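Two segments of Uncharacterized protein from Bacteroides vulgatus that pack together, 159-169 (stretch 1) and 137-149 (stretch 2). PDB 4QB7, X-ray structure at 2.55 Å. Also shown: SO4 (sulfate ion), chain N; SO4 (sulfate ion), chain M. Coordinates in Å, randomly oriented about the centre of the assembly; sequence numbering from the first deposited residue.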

ATOM      1  N   THR A 159       1.643  29.012  -6.159  1.00 43.55           N
ATOM      2  CA  THR A 159       1.439  27.855  -5.290  1.00 43.61           C
ATOM      3  C   THR A 159       1.639  26.549  -6.043  1.00 48.12           C
ATOM      4  O   THR A 159       1.059  26.345  -7.121  1.00 48.25           O
ATOM      5  CB  THR A 159       0.035  27.898  -4.648  1.00 48.18           C
ATOM      6  OG1 THR A 159      -0.064  29.084  -3.883  1.00 50.94           O
ATOM      7  CG2 THR A 159      -0.253  26.703  -3.732  1.00 44.47           C
ATOM      8  N   VAL A 160       2.411  25.644  -5.429  1.00 43.39           N
ATOM      9  CA  VAL A 160       2.638  24.317  -5.977  1.00 42.54           C
ATOM     10  C   VAL A 160       1.573  23.417  -5.373  1.00 47.60           C
ATOM     11  O   VAL A 160       1.547  23.230  -4.156  1.00 48.36           O
ATOM     12  CB  VAL A 160       4.093  23.789  -5.756  1.00 44.54           C
ATOM     13  CG1 VAL A 160       4.315  22.494  -6.512  1.00 42.85           C
ATOM     14  CG2 VAL A 160       5.123  24.829  -6.188  1.00 44.36           C
ATOM     15  N   GLN A 161       0.647  22.918  -6.201  1.00 43.53           N
ATOM     16  CA  GLN A 161      -0.381  22.024  -5.687  1.00 42.21           C
ATOM     17  C   GLN A 161       0.011  20.570  -5.938  1.00 47.19           C
ATOM     18  O   GLN A 161       0.004  20.111  -7.086  1.00 47.68           O
ATOM     19  CB  GLN A 161      -1.763  22.307  -6.281  1.00 43.61           C
ATOM     20  CG  GLN A 161      -2.821  21.463  -5.560  1.00 55.36           C
ATOM     21  CD  GLN A 161      -4.160  21.394  -6.227  1.00 72.37           C
ATOM     22  OE1 GLN A 161      -4.278  21.150  -7.433  1.00 67.81           O
ATOM     23  NE2 GLN A 161      -5.205  21.510  -5.423  1.00 67.33           N
ATOM     24  N   PHE A 162       0.304  19.840  -4.855  1.00 42.09           N
ATOM     25  CA  PHE A 162       0.659  18.441  -4.928  1.00 39.88           C
ATOM     26  C   PHE A 162      -0.608  17.609  -4.918  1.00 45.41           C
ATOM     27  O   PHE A 162      -1.599  17.984  -4.306  1.00 45.97           O
ATOM     28  CB  PHE A 162       1.608  18.053  -3.786  1.00 40.60           C
ATOM     29  CG  PHE A 162       2.909  18.820  -3.794  1.00 40.86           C
ATOM     30  CD1 PHE A 162       3.973  18.413  -4.596  1.00 42.22           C
ATOM     31  CD2 PHE A 162       3.070  19.962  -3.006  1.00 42.04           C
ATOM     32  CE1 PHE A 162       5.165  19.147  -4.633  1.00 43.15           C
ATOM     33  CE2 PHE A 162       4.264  20.695  -3.039  1.00 44.77           C
ATOM     34  CZ  PHE A 162       5.302  20.288  -3.857  1.00 43.04           C
ATOM     35  N   LYS A 163      -0.571  16.499  -5.637  1.00 42.25           N
ATOM     36  CA  LYS A 163      -1.634  15.523  -5.850  1.00 41.93           C
ATOM     37  C   LYS A 163      -0.951  14.185  -5.679  1.00 45.24           C
ATOM     38  O   LYS A 163      -0.161  13.798  -6.532  1.00 44.87           O
ATOM     39  CB  LYS A 163      -2.183  15.730  -7.277  1.00 45.29           C
ATOM     40  CG  LYS A 163      -3.667  15.524  -7.525  1.00 59.64           C
ATOM     41  CD  LYS A 163      -4.077  16.633  -8.501  1.00 76.50           C
ATOM     42  CE  LYS A 163      -5.294  16.368  -9.355  1.00 87.51           C
ATOM     43  NZ  LYS A 163      -5.754  17.630 -10.021  1.00 88.09           N
ATOM     44  N   PHE A 164      -1.132  13.548  -4.520  1.00 41.81           N
ATOM     45  CA  PHE A 164      -0.465  12.299  -4.195  1.00 40.30           C
ATOM     46  C   PHE A 164      -1.220  11.078  -4.693  1.00 45.12           C
ATOM     47  O   PHE A 164      -2.441  10.997  -4.549  1.00 45.00           O
ATOM     48  CB  PHE A 164      -0.264  12.202  -2.685  1.00 41.23           C
ATOM     49  CG  PHE A 164       0.793  13.162  -2.200  1.00 42.16           C
ATOM     50  CD1 PHE A 164       2.144  12.903  -2.420  1.00 43.52           C
ATOM     51  CD2 PHE A 164       0.442  14.312  -1.502  1.00 43.82           C
ATOM     52  CE1 PHE A 164       3.122  13.789  -1.967  1.00 44.61           C
ATOM     53  CE2 PHE A 164       1.424  15.212  -1.072  1.00 46.69           C
ATOM     54  CZ  PHE A 164       2.758  14.937  -1.294  1.00 44.45           C
ATOM     55  N   SER A 165      -0.483  10.119  -5.274  1.00 41.53           N
ATOM     56  CA  SER A 165      -1.061   8.862  -5.756  1.00 40.45           C
ATOM     57  C   SER A 165      -0.503   7.704  -4.970  1.00 42.38           C
ATOM     58  O   SER A 165       0.656   7.750  -4.574  1.00 39.83           O
ATOM     59  CB  SER A 165      -0.762   8.674  -7.239  1.00 43.69           C
ATOM     60  OG  SER A 165      -1.686   9.386  -8.041  1.00 52.13           O
ATOM     61  N   HIS A 166      -1.317   6.668  -4.738  1.00 41.62           N
ATOM     62  CA  HIS A 166      -0.892   5.446  -4.029  1.00 41.59           C
ATOM     63  C   HIS A 166      -0.169   4.545  -5.027  1.00 46.21           C
ATOM     64  O   HIS A 166      -0.762   4.116  -6.032  1.00 46.99           O
ATOM     65  CB  HIS A 166      -2.084   4.751  -3.386  1.00 42.34           C
ATOM     66  CG  HIS A 166      -2.779   5.592  -2.351  1.00 46.13           C
ATOM     67  ND1 HIS A 166      -2.350   5.625  -1.035  1.00 47.86           N
ATOM     68  CD2 HIS A 166      -3.865   6.382  -2.469  1.00 48.32           C
ATOM     69  CE1 HIS A 166      -3.184   6.432  -0.400  1.00 47.32           C
ATOM     70  NE2 HIS A 166      -4.111   6.913  -1.222  1.00 48.07           N
ATOM     71  N   VAL A 167       1.146   4.359  -4.817  1.00 40.90           N
ATOM     72  CA  VAL A 167       2.000   3.638  -5.767  1.00 39.18           C
ATOM     73  C   VAL A 167       2.161   2.150  -5.409  1.00 44.61           C
ATOM     74  O   VAL A 167       2.797   1.405  -6.158  1.00 46.26           O
ATOM     75  CB  VAL A 167       3.359   4.343  -5.935  1.00 40.79           C
ATOM     76  CG1 VAL A 167       3.153   5.761  -6.464  1.00 39.84           C
ATOM     77  CG2 VAL A 167       4.166   4.348  -4.636  1.00 39.68           C
ATOM     78  N   LEU A 168       1.570   1.715  -4.293  1.00 39.50           N
ATOM     79  CA  LEU A 168       1.608   0.317  -3.846  1.00 37.99           C
ATOM     80  C   LEU A 168       0.284  -0.386  -4.211  1.00 43.04           C
ATOM     81  O   LEU A 168      -0.562   0.201  -4.898  1.00 41.82           O
ATOM     82  CB  LEU A 168       1.818   0.271  -2.304  1.00 36.77           C
ATOM     83  CG  LEU A 168       3.080   0.865  -1.723  1.00 39.88           C
ATOM     84  CD1 LEU A 168       3.074   0.744  -0.234  1.00 39.11           C
ATOM     85  CD2 LEU A 168       4.315   0.195  -2.279  1.00 40.92           C
ATOM     86  N   THR A 169       0.115  -1.640  -3.764  1.00 40.37           N
ATOM     87  CA  THR A 169      -1.135  -2.365  -3.918  1.00 40.03           C
ATOM     88  C   THR A 169      -1.745  -2.508  -2.517  1.00 42.39           C
ATOM     89  O   THR A 169      -1.018  -2.722  -1.529  1.00 42.05           O
ATOM     90  CB  THR A 169      -0.970  -3.690  -4.677  1.00 44.07           C
ATOM     91  OG1 THR A 169      -2.264  -4.149  -5.040  1.00 50.73           O
ATOM     92  CG2 THR A 169      -0.271  -4.759  -3.887  1.00 35.52           C
TER
HETATM   93  S   SO4 N 413      -0.439  14.129 -15.291  0.60 83.99           S
HETATM   94  O1  SO4 N 413      -1.289  13.274 -14.453  0.60 85.91           O
HETATM   95  O2  SO4 N 413       0.931  13.624 -15.212  0.60 81.76           O
HETATM   96  O3  SO4 N 413      -0.875  14.039 -16.685  0.60 84.83           O
HETATM   97  O4  SO4 N 413      -0.556  15.547 -14.833  0.60 81.97           O
HETATM   98  S   SO4 M 412      -8.911  21.968  -6.517  0.60 90.85           S
HETATM   99  O1  SO4 M 412     -10.369  22.125  -6.478  0.60 90.65           O
HETATM  100  O2  SO4 M 412      -8.492  21.431  -7.821  0.60 89.88           O
HETATM  101  O3  SO4 M 412      -8.272  23.267  -6.306  0.60 90.91           O
HETATM  102  O4  SO4 M 412      -8.516  21.052  -5.447  0.60 91.19           O
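Stretch 2, residues 137-149: MIDLVTDCHTAIQ

Stretch 2 runs antiparallel to stretch 1, and they bury 786 Å². Its strand, 141-143, pairs with strand 165-166: Ser 165 N donates to Thr 142 O (2.8 Å) and Thr 142 N to Ser 165 O (3.0 Å), while His 166 and Val 141 form the adjoining non-hydrogen-bonded pair, CA to CA 4.7 Å. On the sheet face that carries His 166 and Val 141, the imidazole ND1 lies 3.4 Å from Val 141 CG1 and donates to Asp 139 OD1 (2.7 Å). Val 141 CG2 meets Phe 164 CD1 at 3.7 Å. Beyond the ladder, Val 167 fits between Thr 142 and Leu 140: its CG1 is 3.3 Å from Thr 142 OG1, its CG2 3.8 Å from Leu 140 CD2. Leu 168 CD1 presses on the backbone bend before the strand, 3.2 Å from Ile 138 O. Water 1 bridges the two stretches, donating to Asp 139 OD1 and Leu 140 O and accepting from Leu 168 N. Toward the other end, Asp 143 OD2 accepts a hydrogen bond from Lys 163 N (2.9 Å), and Lys 163 CB covers a face of the His 145 ring, 4.0 Å from its centroid. Past a 3-10 turn, 146-147, Ile 148 returns to stretch 1: CG2 touches Val 160 CG1 and CD1 touches Phe 162 CD1, both at 3.7 Å.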

HETATM    1  N   MSE A 137       2.972  -1.153   8.258  1.00 42.33           N
HETATM    2  CA  MSE A 137       3.240  -1.013   6.817  1.00 37.87           C
HETATM    3  C   MSE A 137       2.980   0.410   6.388  1.00 45.20           C
HETATM    4  O   MSE A 137       2.042   1.047   6.875  1.00 46.34           O
HETATM    5  CB  MSE A 137       2.406  -2.001   5.963  1.00 36.68           C
HETATM    6  CG  MSE A 137       2.563  -3.459   6.386  1.00 38.15           C
HETATM    7 SE   MSE A 137       1.531  -4.653   5.322  0.75 39.08          SE
HETATM    8  CE  MSE A 137       2.817  -5.231   4.166  1.00 36.68           C
ATOM      9  N   ILE A 138       3.848   0.919   5.521  1.00 41.85           N
ATOM     10  CA  ILE A 138       3.790   2.277   5.020  1.00 40.95           C
ATOM     11  C   ILE A 138       2.919   2.350   3.765  1.00 46.23           C
ATOM     12  O   ILE A 138       3.064   1.533   2.857  1.00 45.32           O
ATOM     13  CB  ILE A 138       5.248   2.740   4.748  1.00 44.02           C
ATOM     14  CG1 ILE A 138       6.150   2.708   6.022  1.00 44.27           C
ATOM     15  CG2 ILE A 138       5.320   4.061   3.987  1.00 44.29           C
ATOM     16  CD1 ILE A 138       5.653   3.429   7.255  1.00 50.55           C
ATOM     17  N   ASP A 139       2.010   3.336   3.718  1.00 44.39           N
ATOM     18  CA  ASP A 139       1.195   3.615   2.531  1.00 42.61           C
ATOM     19  C   ASP A 139       1.971   4.696   1.763  1.00 46.87           C
ATOM     20  O   ASP A 139       1.761   5.895   1.984  1.00 47.61           O
ATOM     21  CB  ASP A 139      -0.234   4.034   2.926  1.00 43.28           C
ATOM     22  CG  ASP A 139      -1.142   4.471   1.789  1.00 49.35           C
ATOM     23  OD1 ASP A 139      -0.808   4.178   0.612  1.00 47.34           O
ATOM     24  OD2 ASP A 139      -2.198   5.112   2.077  1.00 56.32           O
ATOM     25  N   LEU A 140       2.951   4.253   0.934  1.00 41.04           N
ATOM     26  CA  LEU A 140       3.832   5.119   0.163  1.00 38.65           C
ATOM     27  C   LEU A 140       3.062   5.811  -0.938  1.00 44.27           C
ATOM     28  O   LEU A 140       2.492   5.153  -1.812  1.00 43.68           O
ATOM     29  CB  LEU A 140       5.026   4.332  -0.422  1.00 37.33           C
ATOM     30  CG  LEU A 140       6.042   5.141  -1.261  1.00 39.45           C
ATOM     31  CD1 LEU A 140       6.845   6.102  -0.398  1.00 37.89           C
ATOM     32  CD2 LEU A 140       6.934   4.229  -2.077  1.00 39.27           C
ATOM     33  N   VAL A 141       3.057   7.152  -0.895  1.00 41.66           N
ATOM     34  CA  VAL A 141       2.386   7.974  -1.894  1.00 40.16           C
ATOM     35  C   VAL A 141       3.428   8.825  -2.594  1.00 44.92           C
ATOM     36  O   VAL A 141       4.437   9.203  -1.995  1.00 46.57           O
ATOM     37  CB  VAL A 141       1.196   8.824  -1.348  1.00 43.27           C
ATOM     38  CG1 VAL A 141       0.089   7.955  -0.792  1.00 42.07           C
ATOM     39  CG2 VAL A 141       1.636   9.855  -0.328  1.00 43.60           C
ATOM     40  N   THR A 142       3.227   9.088  -3.876  1.00 40.88           N
ATOM     41  CA  THR A 142       4.169   9.937  -4.606  1.00 40.55           C
ATOM     42  C   THR A 142       3.424  10.891  -5.489  1.00 44.59           C
ATOM     43  O   THR A 142       2.242  10.706  -5.777  1.00 45.45           O
ATOM     44  CB  THR A 142       5.189   9.160  -5.454  1.00 40.34           C
ATOM     45  OG1 THR A 142       4.533   8.701  -6.647  1.00 41.79           O
ATOM     46  CG2 THR A 142       5.870   8.040  -4.697  1.00 37.04           C
ATOM     47  N   ASP A 143       4.147  11.892  -5.947  1.00 40.87           N
ATOM     48  CA  ASP A 143       3.651  12.879  -6.861  1.00 40.72           C
ATOM     49  C   ASP A 143       4.709  13.158  -7.921  1.00 45.47           C
ATOM     50  O   ASP A 143       5.771  13.687  -7.609  1.00 45.68           O
ATOM     51  CB  ASP A 143       3.258  14.158  -6.115  1.00 41.79           C
ATOM     52  CG  ASP A 143       2.606  15.184  -7.009  1.00 45.95           C
ATOM     53  OD1 ASP A 143       2.548  14.949  -8.237  1.00 45.28           O
ATOM     54  OD2 ASP A 143       2.188  16.231  -6.494  1.00 52.11           O
ATOM     55  N   CYS A 144       4.406  12.782  -9.165  1.00 43.12           N
ATOM     56  CA  CYS A 144       5.235  13.043 -10.331  1.00 44.66           C
ATOM     57  C   CYS A 144       4.341  13.465 -11.523  1.00 49.34           C
ATOM     58  O   CYS A 144       4.694  13.239 -12.682  1.00 48.73           O
ATOM     59  CB  CYS A 144       6.139  11.859 -10.665  1.00 46.42           C
ATOM     60  SG  CYS A 144       5.266  10.324 -11.053  1.00 50.89           S
ATOM     61  N   HIS A 145       3.205  14.152 -11.224  1.00 48.03           N
ATOM     62  CA  HIS A 145       2.300  14.634 -12.266  1.00 49.12           C
ATOM     63  C   HIS A 145       2.919  15.895 -12.930  1.00 51.80           C
ATOM     64  O   HIS A 145       3.717  16.617 -12.311  1.00 49.96           O
ATOM     65  CB  HIS A 145       0.826  14.798 -11.783  1.00 50.56           C
ATOM     66  CG  HIS A 145       0.477  16.008 -10.965  1.00 54.84           C
ATOM     67  ND1 HIS A 145       0.975  16.193  -9.680  1.00 56.66           N
ATOM     68  CD2 HIS A 145      -0.441  16.974 -11.209  1.00 57.62           C
ATOM     69  CE1 HIS A 145       0.410  17.298  -9.219  1.00 55.96           C
ATOM     70  NE2 HIS A 145      -0.464  17.796 -10.093  1.00 57.19           N
ATOM     71  N   THR A 146       2.632  16.060 -14.238  1.00 47.97           N
ATOM     72  CA  THR A 146       3.207  17.074 -15.123  1.00 47.97           C
ATOM     73  C   THR A 146       2.806  18.498 -14.732  1.00 51.87           C
ATOM     74  O   THR A 146       3.559  19.425 -15.004  1.00 51.81           O
ATOM     75  CB  THR A 146       2.869  16.761 -16.594  1.00 57.64           C
ATOM     76  OG1 THR A 146       1.467  16.902 -16.804  1.00 69.07           O
ATOM     77  CG2 THR A 146       3.284  15.345 -17.003  1.00 49.90           C
ATOM     78  N   ALA A 147       1.661  18.673 -14.061  1.00 48.60           N
ATOM     79  CA  ALA A 147       1.189  19.988 -13.637  1.00 47.97           C
ATOM     80  C   ALA A 147       2.069  20.610 -12.522  1.00 49.82           C
ATOM     81  O   ALA A 147       1.849  21.762 -12.188  1.00 50.98           O
ATOM     82  CB  ALA A 147      -0.256  19.907 -13.192  1.00 48.79           C
ATOM     83  N   ILE A 148       3.069  19.888 -11.977  1.00 43.54           N
ATOM     84  CA  ILE A 148       3.985  20.483 -10.998  1.00 41.79           C
ATOM     85  C   ILE A 148       5.410  20.531 -11.600  1.00 46.43           C
ATOM     86  O   ILE A 148       6.374  20.810 -10.893  1.00 47.16           O
ATOM     87  CB  ILE A 148       3.938  19.889  -9.577  1.00 43.62           C
ATOM     88  CG1 ILE A 148       4.253  18.374  -9.537  1.00 43.18           C
ATOM     89  CG2 ILE A 148       2.612  20.245  -8.915  1.00 44.58           C
ATOM     90  CD1 ILE A 148       4.713  17.870  -8.169  1.00 45.72           C
ATOM     91  N   GLN A 149       5.513  20.315 -12.925  1.00 42.90           N
ATOM     92  CA  GLN A 149       6.736  20.430 -13.719  1.00 43.11           C
ATOM     93  C   GLN A 149       6.706  21.727 -14.505  1.00 49.25           C
ATOM     94  O   GLN A 149       5.622  22.204 -14.885  1.00 49.06           O
ATOM     95  CB  GLN A 149       6.896  19.251 -14.676  1.00 44.01           C
ATOM     96  CG  GLN A 149       6.826  17.932 -13.965  1.00 48.38           C
ATOM     97  CD  GLN A 149       7.003  16.747 -14.874  1.00 59.42           C
ATOM     98  OE1 GLN A 149       7.076  16.863 -16.105  1.00 51.89           O
ATOM     99  NE2 GLN A 149       7.055  15.572 -14.265  1.00 43.57           N
TER
HETATM  100  O   HOH W   1       0.549   3.250  -1.790  1.00 37.58           O
HETATM  101  O   HOH W   2      -1.539  20.595  -9.386  1.00 55.33           O